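Long-range contacts in acetyl-CoA acetyltransferase (Elizabethkingia anophelis NUHP1, PDB 6BN2), which probably catalyses the reversible condensation of two acetyl-CoA molecules into acetoacetyl-CoA, with release of free coenzyme A: residues 19-24 with 207-212; 32-37 with 121-126. All coordinates share one frame; numbering follows the deposited sequence. Where two conformers were deposited one is given.

Interaction 1 of 2, residues 19-24 with 207-212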
ATOM      1  N   ARG A  19      -1.309  20.708  -1.226  1.00 13.77           N
ATOM      2  CA  ARG A  19      -2.513  19.892  -1.348  1.00 11.67           C
ATOM      3  C   ARG A  19      -3.406  20.499  -2.415  1.00 14.49           C
ATOM      4  O   ARG A  19      -3.370  21.707  -2.634  1.00 14.63           O
ATOM      5  CB  ARG A  19      -3.289  19.830  -0.027  1.00 12.49           C
ATOM      6  CG  ARG A  19      -3.810  21.222   0.427  1.00 13.23           C
ATOM      7  CD  ARG A  19      -4.603  21.008   1.683  1.00 13.41           C
ATOM      8  NE  ARG A  19      -5.324  22.163   2.221  1.00 14.77           N
ATOM      9  CZ  ARG A  19      -6.590  22.454   1.932  1.00 14.31           C
ATOM     10  NH1 ARG A  19      -7.250  21.751   1.009  1.00 14.51           N
ATOM     11  NH2 ARG A  19      -7.188  23.458   2.559  1.00 16.03           N
ATOM     12  N   THR A  20      -4.224  19.658  -3.062  1.00 14.04           N
ATOM     13  CA  THR A  20      -5.326  20.193  -3.856  1.00 14.72           C
ATOM     14  C   THR A  20      -6.389  20.767  -2.915  1.00 13.63           C
ATOM     15  O   THR A  20      -6.431  20.428  -1.729  1.00 14.16           O
ATOM     16  CB  THR A  20      -5.954  19.105  -4.750  1.00 14.71           C
ATOM     17  OG1 THR A  20      -6.681  18.168  -3.938  1.00 12.28           O
ATOM     18  CG2 THR A  20      -4.889  18.330  -5.539  1.00 15.85           C
ATOM     19  N   PRO A  21      -7.285  21.621  -3.420  1.00 14.79           N
ATOM     20  CA  PRO A  21      -8.520  21.852  -2.672  1.00 16.22           C
ATOM     21  C   PRO A  21      -9.294  20.541  -2.611  1.00 14.95           C
ATOM     22  O   PRO A  21      -9.070  19.623  -3.402  1.00 16.88           O
ATOM     23  CB  PRO A  21      -9.269  22.916  -3.502  1.00 16.77           C
ATOM     24  CG  PRO A  21      -8.347  23.298  -4.659  1.00 18.51           C
ATOM     25  CD  PRO A  21      -7.378  22.146  -4.797  1.00 17.05           C
ATOM     26  N   MET A  22     -10.219  20.448  -1.668  1.00 14.19           N
ATOM     27  CA  MET A  22     -11.001  19.232  -1.526  1.00 15.40           C
ATOM     28  C   MET A  22     -12.374  19.439  -2.135  1.00 16.88           C
ATOM     29  O   MET A  22     -13.042  20.434  -1.855  1.00 17.44           O
ATOM     30  CB  MET A  22     -11.087  18.809  -0.063  1.00 16.77           C
ATOM     31  CG  MET A  22      -9.752  18.270   0.399  1.00 16.47           C
ATOM     32  SD  MET A  22      -9.730  17.825   2.115  1.00 20.81           S
ATOM     33  CE  MET A  22      -9.460  19.418   2.889  1.00 19.16           C
ATOM     34  N   GLY A  23     -12.769  18.507  -2.996  1.00 15.12           N
ATOM     35  CA  GLY A  23     -14.086  18.545  -3.597  1.00 14.78           C
ATOM     36  C   GLY A  23     -15.091  17.743  -2.785  1.00 15.32           C
ATOM     37  O   GLY A  23     -14.744  16.792  -2.078  1.00 16.66           O
ATOM     38  N   SER A  24     -16.347  18.144  -2.892  1.00 15.90           N
ATOM     39  CA  SER A  24     -17.447  17.452  -2.237  0.72 14.32           C
ATOM     40  C   SER A  24     -17.792  16.181  -3.003  1.00 16.28           C
ATOM     41  O   SER A  24     -17.447  16.025  -4.176  1.00 18.44           O
ATOM     42  CB  SER A  24     -18.685  18.354  -2.147  0.72 17.41           C
ATOM     43  OG  SER A  24     -18.440  19.483  -1.330  0.72 21.41           O
ATOM     44  N   VAL A 207      -2.776  24.024  -4.153  1.00 15.70           N
ATOM     45  CA  VAL A 207      -2.476  24.115  -5.578  1.00 17.87           C
ATOM     46  C   VAL A 207      -3.756  23.806  -6.344  1.00 18.61           C
ATOM     47  O   VAL A 207      -4.425  22.810  -6.044  1.00 18.57           O
ATOM     48  CB  VAL A 207      -1.323  23.180  -5.994  1.00 19.64           C
ATOM     49  CG1 VAL A 207      -0.019  23.681  -5.366  1.00 21.42           C
ATOM     50  CG2 VAL A 207      -1.582  21.726  -5.594  1.00 20.56           C
ATOM     51  N   PRO A 208      -4.131  24.626  -7.309  1.00 17.83           N
ATOM     52  CA  PRO A 208      -5.434  24.459  -7.961  1.00 18.54           C
ATOM     53  C   PRO A 208      -5.442  23.296  -8.939  1.00 19.22           C
ATOM     54  O   PRO A 208      -4.404  22.843  -9.430  1.00 21.52           O
ATOM     55  CB  PRO A 208      -5.621  25.780  -8.703  1.00 22.28           C
ATOM     56  CG  PRO A 208      -4.183  26.212  -9.012  1.00 27.87           C
ATOM     57  CD  PRO A 208      -3.407  25.823  -7.776  1.00 21.08           C
ATOM     58  N   VAL A 209      -6.656  22.843  -9.243  1.00 19.66           N
ATOM     59  CA  VAL A 209      -6.895  21.780 -10.213  1.00 20.72           C
ATOM     60  C   VAL A 209      -7.611  22.388 -11.402  1.00 22.64           C
ATOM     61  O   VAL A 209      -8.671  22.999 -11.238  1.00 22.89           O
ATOM     62  CB  VAL A 209      -7.743  20.643  -9.618  1.00 20.03           C
ATOM     63  CG1 VAL A 209      -7.973  19.559 -10.671  1.00 21.48           C
ATOM     64  CG2 VAL A 209      -7.092  20.077  -8.367  1.00 18.77           C
ATOM     65  N   SER A 210      -7.054  22.198 -12.593  1.00 24.22           N
ATOM     66  CA  SER A 210      -7.708  22.632 -13.819  1.00 28.42           C
ATOM     67  C   SER A 210      -8.554  21.479 -14.339  1.00 34.07           C
ATOM     68  O   SER A 210      -8.058  20.358 -14.483  1.00 35.19           O
ATOM     69  CB  SER A 210      -6.671  23.059 -14.857  1.00 34.08           C
ATOM     70  OG  SER A 210      -7.295  23.444 -16.064  1.00 42.53           O
ATOM     71  N   ILE A 211      -9.829  21.748 -14.604  1.00 32.36           N
ATOM     72  CA  ILE A 211     -10.798  20.714 -14.945  1.00 33.47           C
ATOM     73  C   ILE A 211     -11.208  20.905 -16.404  1.00 44.11           C
ATOM     74  O   ILE A 211     -11.907  21.877 -16.729  1.00 39.44           O
ATOM     75  CB  ILE A 211     -12.011  20.757 -14.008  1.00 34.48           C
ATOM     76  CG1 ILE A 211     -11.555  20.524 -12.565  1.00 30.88           C
ATOM     77  CG2 ILE A 211     -13.038  19.713 -14.423  1.00 38.02           C
ATOM     78  CD1 ILE A 211     -12.533  20.995 -11.539  1.00 31.50           C
ATOM     79  N   PRO A 212     -10.810  20.010 -17.309  1.00 48.67           N
ATOM     80  CA  PRO A 212     -11.175  20.177 -18.720  1.00 52.71           C
ATOM     81  C   PRO A 212     -12.683  20.127 -18.904  1.00 53.98           C
ATOM     82  O   PRO A 212     -13.388  19.376 -18.225  1.00 51.61           O
ATOM     83  CB  PRO A 212     -10.482  18.996 -19.408  1.00 53.22           C
ATOM     84  CG  PRO A 212     -10.339  17.966 -18.326  1.00 52.49           C
ATOM     85  CD  PRO A 212     -10.078  18.755 -17.071  1.00 48.91           C
TER

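Interaction 2 of 2, residues 32-37 with 121-126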
ATOM      1  N   VAL A  32     -12.345  14.002 -11.942  1.00 17.54           N
ATOM      2  CA  VAL A  32     -10.889  14.032 -11.984  1.00 15.98           C
ATOM      3  C   VAL A  32     -10.388  12.835 -11.178  1.00 13.99           C
ATOM      4  O   VAL A  32     -10.490  12.840  -9.943  1.00 15.63           O
ATOM      5  CB  VAL A  32     -10.335  15.350 -11.428  1.00 16.79           C
ATOM      6  CG1 VAL A  32      -8.822  15.377 -11.532  1.00 18.76           C
ATOM      7  CG2 VAL A  32     -10.970  16.544 -12.163  1.00 17.45           C
ATOM      8  N   PRO A  33      -9.855  11.798 -11.823  1.00 14.19           N
ATOM      9  CA  PRO A  33      -9.490  10.568 -11.092  1.00 13.58           C
ATOM     10  C   PRO A  33      -8.491  10.821  -9.975  1.00 15.60           C
ATOM     11  O   PRO A  33      -7.680  11.745 -10.035  1.00 14.61           O
ATOM     12  CB  PRO A  33      -8.873   9.682 -12.177  1.00 14.54           C
ATOM     13  CG  PRO A  33      -9.434  10.175 -13.465  1.00 22.34           C
ATOM     14  CD  PRO A  33      -9.600  11.687 -13.265  1.00 17.62           C
ATOM     15  N   ALA A  34      -8.544   9.958  -8.950  1.00 12.71           N
ATOM     16  CA  ALA A  34      -7.620  10.076  -7.830  1.00 13.68           C
ATOM     17  C   ALA A  34      -6.172  10.204  -8.294  1.00 15.61           C
ATOM     18  O   ALA A  34      -5.402  11.001  -7.743  1.00 13.20           O
ATOM     19  CB  ALA A  34      -7.762   8.849  -6.915  1.00 13.28           C
ATOM     20  N   THR A  35      -5.769   9.398  -9.284  1.00 15.22           N
ATOM     21  CA  THR A  35      -4.373   9.430  -9.725  1.00 13.18           C
ATOM     22  C   THR A  35      -4.011  10.767 -10.350  1.00 14.00           C
ATOM     23  O   THR A  35      -2.863  11.208 -10.231  1.00 14.70           O
ATOM     24  CB  THR A  35      -4.087   8.291 -10.712  1.00 12.10           C
ATOM     25  OG1 THR A  35      -5.015   8.346 -11.802  1.00 14.95           O
ATOM     26  CG2 THR A  35      -4.187   6.910 -10.011  1.00 12.67           C
ATOM     27  N   GLN A  36      -4.973  11.420 -11.016  1.00 13.25           N
ATOM     28  CA  GLN A  36      -4.698  12.737 -11.566  0.65 12.83           C
ATOM     29  C   GLN A  36      -4.657  13.791 -10.464  1.00 15.90           C
ATOM     30  O   GLN A  36      -3.847  14.718 -10.532  1.00 14.54           O
ATOM     31  CB  GLN A  36      -5.730  13.076 -12.641  0.65 14.89           C
ATOM     32  CG  GLN A  36      -5.728  14.516 -13.113  0.65 12.49           C
ATOM     33  CD  GLN A  36      -4.456  14.982 -13.801  0.65 22.65           C
ATOM     34  OE1 GLN A  36      -3.593  14.193 -14.170  0.65 27.45           O
ATOM     35  NE2 GLN A  36      -4.352  16.299 -14.001  0.65 23.52           N
ATOM     36  N   LEU A  37      -5.512  13.666  -9.436  1.00 12.85           N
ATOM     37  CA  LEU A  37      -5.376  14.551  -8.283  1.00 13.26           C
ATOM     38  C   LEU A  37      -4.013  14.364  -7.627  1.00 13.97           C
ATOM     39  O   LEU A  37      -3.356  15.344  -7.257  1.00 13.97           O
ATOM     40  CB  LEU A  37      -6.504  14.304  -7.274  1.00 11.74           C
ATOM     41  CG  LEU A  37      -7.910  14.587  -7.806  1.00 12.17           C
ATOM     42  CD1 LEU A  37      -8.962  14.142  -6.783  1.00 14.78           C
ATOM     43  CD2 LEU A  37      -8.082  16.074  -8.119  1.00 14.29           C
ATOM     44  N   GLY A 121       2.778  11.232   0.002  1.00 11.84           N
ATOM     45  CA  GLY A 121       1.507  11.936   0.072  1.00 11.66           C
ATOM     46  C   GLY A 121       0.352  10.965  -0.000  1.00 11.17           C
ATOM     47  O   GLY A 121       0.471   9.816   0.437  1.00 11.91           O
ATOM     48  N   GLY A 122      -0.770  11.418  -0.545  1.00 11.34           N
ATOM     49  CA  GLY A 122      -1.950  10.575  -0.606  1.00 12.36           C
ATOM     50  C   GLY A 122      -2.966  11.169  -1.550  1.00 12.17           C
ATOM     51  O   GLY A 122      -2.889  12.351  -1.927  1.00 11.76           O
ATOM     52  N   MET A 123      -3.924  10.330  -1.933  1.00 10.98           N
ATOM     53  CA  MET A 123      -4.884  10.714  -2.955  1.00 11.98           C
ATOM     54  C   MET A 123      -6.136   9.864  -2.794  1.00 12.48           C
ATOM     55  O   MET A 123      -6.057   8.691  -2.421  1.00 12.13           O
ATOM     56  CB  MET A 123      -4.279  10.526  -4.362  1.00 10.59           C
ATOM     57  CG  MET A 123      -3.884   9.065  -4.670  1.00 11.79           C
ATOM     58  SD  MET A 123      -2.770   8.973  -6.093  1.00 14.35           S
ATOM     59  CE  MET A 123      -2.341   7.202  -6.076  1.00 13.23           C
ATOM     60  N   GLU A 124      -7.285  10.452  -3.123  1.00 13.89           N
ATOM     61  CA  GLU A 124      -8.524   9.691  -3.072  1.00 12.29           C
ATOM     62  C   GLU A 124      -9.556  10.402  -3.926  1.00 12.51           C
ATOM     63  O   GLU A 124      -9.689  11.626  -3.861  1.00 13.16           O
ATOM     64  CB  GLU A 124      -9.053   9.549  -1.636  1.00 12.45           C
ATOM     65  CG  GLU A 124      -9.875   8.265  -1.439  1.00 12.18           C
ATOM     66  CD  GLU A 124      -8.973   7.036  -1.286  1.00 14.06           C
ATOM     67  OE1 GLU A 124      -8.202   6.980  -0.295  1.00 13.46           O
ATOM     68  OE2 GLU A 124      -9.016   6.155  -2.165  1.00 13.50           O
ATOM     69  N   ASN A 125     -10.297   9.633  -4.711  1.00 12.62           N
ATOM     70  CA  ASN A 125     -11.509  10.166  -5.324  1.00 13.11           C
ATOM     71  C   ASN A 125     -12.641   9.248  -4.884  1.00 14.34           C
ATOM     72  O   ASN A 125     -12.849   8.174  -5.457  1.00 14.49           O
ATOM     73  CB  ASN A 125     -11.397  10.265  -6.839  1.00 13.83           C
ATOM     74  CG  ASN A 125     -12.585  10.984  -7.424  1.00 16.95           C
ATOM     75  OD1 ASN A 125     -13.713  10.624  -7.121  1.00 15.81           O
ATOM     76  ND2 ASN A 125     -12.345  12.048  -8.198  1.00 16.38           N
ATOM     77  N   MET A 126     -13.344   9.663  -3.834  1.00 12.93           N
ATOM     78  CA  MET A 126     -14.404   8.826  -3.302  1.00 12.06           C
ATOM     79  C   MET A 126     -15.601   8.803  -4.240  1.00 15.12           C
ATOM     80  O   MET A 126     -16.305   7.790  -4.301  1.00 15.67           O
ATOM     81  CB  MET A 126     -14.749   9.313  -1.899  1.00 13.68           C
ATOM     82  CG  MET A 126     -13.504   9.197  -1.008  1.00 14.17           C
ATOM     83  SD  MET A 126     -13.721   9.648   0.730  1.00 14.81           S
ATOM     84  CE  MET A 126     -14.674   8.254   1.364  1.00 15.13           C
TER

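Interaction 1 of 2, residues 19-24 with 207-212
R19-P21 and V207-V209 run close together at one end of the contact and diverge after that. T20 and V207 come nearest, with CA atoms 5.1 Å apart. The backbone N of V207 donates to R19 O at 2.8 Å, and the bond is nearly straight at 165°. V207 O faces T20 and P21. The CA-H of T20 points almost straight at it, with CA and V207 O 3.5 Å apart, and P21 CD lies 3.3 Å from the same V207 O. Among the side chains, V209 turns toward 19-24. Its CG2, anti to the carbonyl carbon, is the branch that meets T20 CB at 3.9 Å and P21 CD at 4.1 Å. Helix 34-48, through V40, also packs on V209. The R19 side chain leaves in the other direction, to salt bridges with D224 and E205. T20 OG1 bonds to P21 O, 2.8 Å away, and to A261 N. The contact joins the inner strand 12-24 of the thiolase sheet to the chain leading into the small hairpin 209-211/219-221. V207 O is buried and has no hydrogen-bond partner in the model. The C-H of T20 may offset this in part, and P21 CD packs close by.

Interaction 2 of 2, residues 32-37 with 121-126
A34 and N125 meet where the first turn of helix 34-48 sits against strand 117-125. Here the packing is tight. A34 CB points at the strand backbone and lies 3.4 Å from N125 N and 3.8 Å from E124 C. N125 sets its CB 3.6 Å from A34 N. Its CG is anti to the backbone N (chi1 -173°), which carries the amide along the chain before the helix. There N125 ND2 donates to V32 O at 2.7 Å. The bond is short but bent, 136° at the hydrogen, and the donor stands above the carbonyl plane of V32. The same ND2 also bonds to L29 O, so one amide nitrogen grips two carbonyls of the loop before the helix. In the thiolase fold, a layered alpha/beta architecture built of two similar halves, helix 34-48 packs here on the sheet of the N-terminal half. Strand 117-125 lies between strands 59-62 and 258-268, and its alternate residues face opposite ways. M123 and N125 turn to the helix. E124 turns away from it, and its carboxylate takes the N-H groups of V64 and L65. M123 continues the contact along the helix. Its CB is 3.6 Å from A34 O, and its extended chain brings SD to 4.0 Å from T35 CA. P73 and A77 of helix 73-80 close over M123 too. Packing is looser at L37, which is buried but comes no closer than 3.9 Å, CD1 to E124 O. On the solvent side P33, at the N-cap position, is exposed and points away from the strand.

Interactions 1 and 2 have centres 10 Å apart. Both lie in the N-terminal thiolase domain and reach the same mixed sheet. Along the chain the order is 19-24, 32-37, 121-126, 207-212, so interaction 2 falls within the span that interaction 1 brackets. Strand 12-24 is followed by helix 34-48, and this helix connects the two contacts. T20 CG2 packs on L37 O at 3.8 Å, and V209 CG2 on L37 CD2 at 4.1 Å. I211 CG1 touches V32 CG2. The start of the helix is thus packed between strand 117-125 and the hairpin strand 209-211. Segments far apart in sequence are thereby brought together around the first turn of this helix.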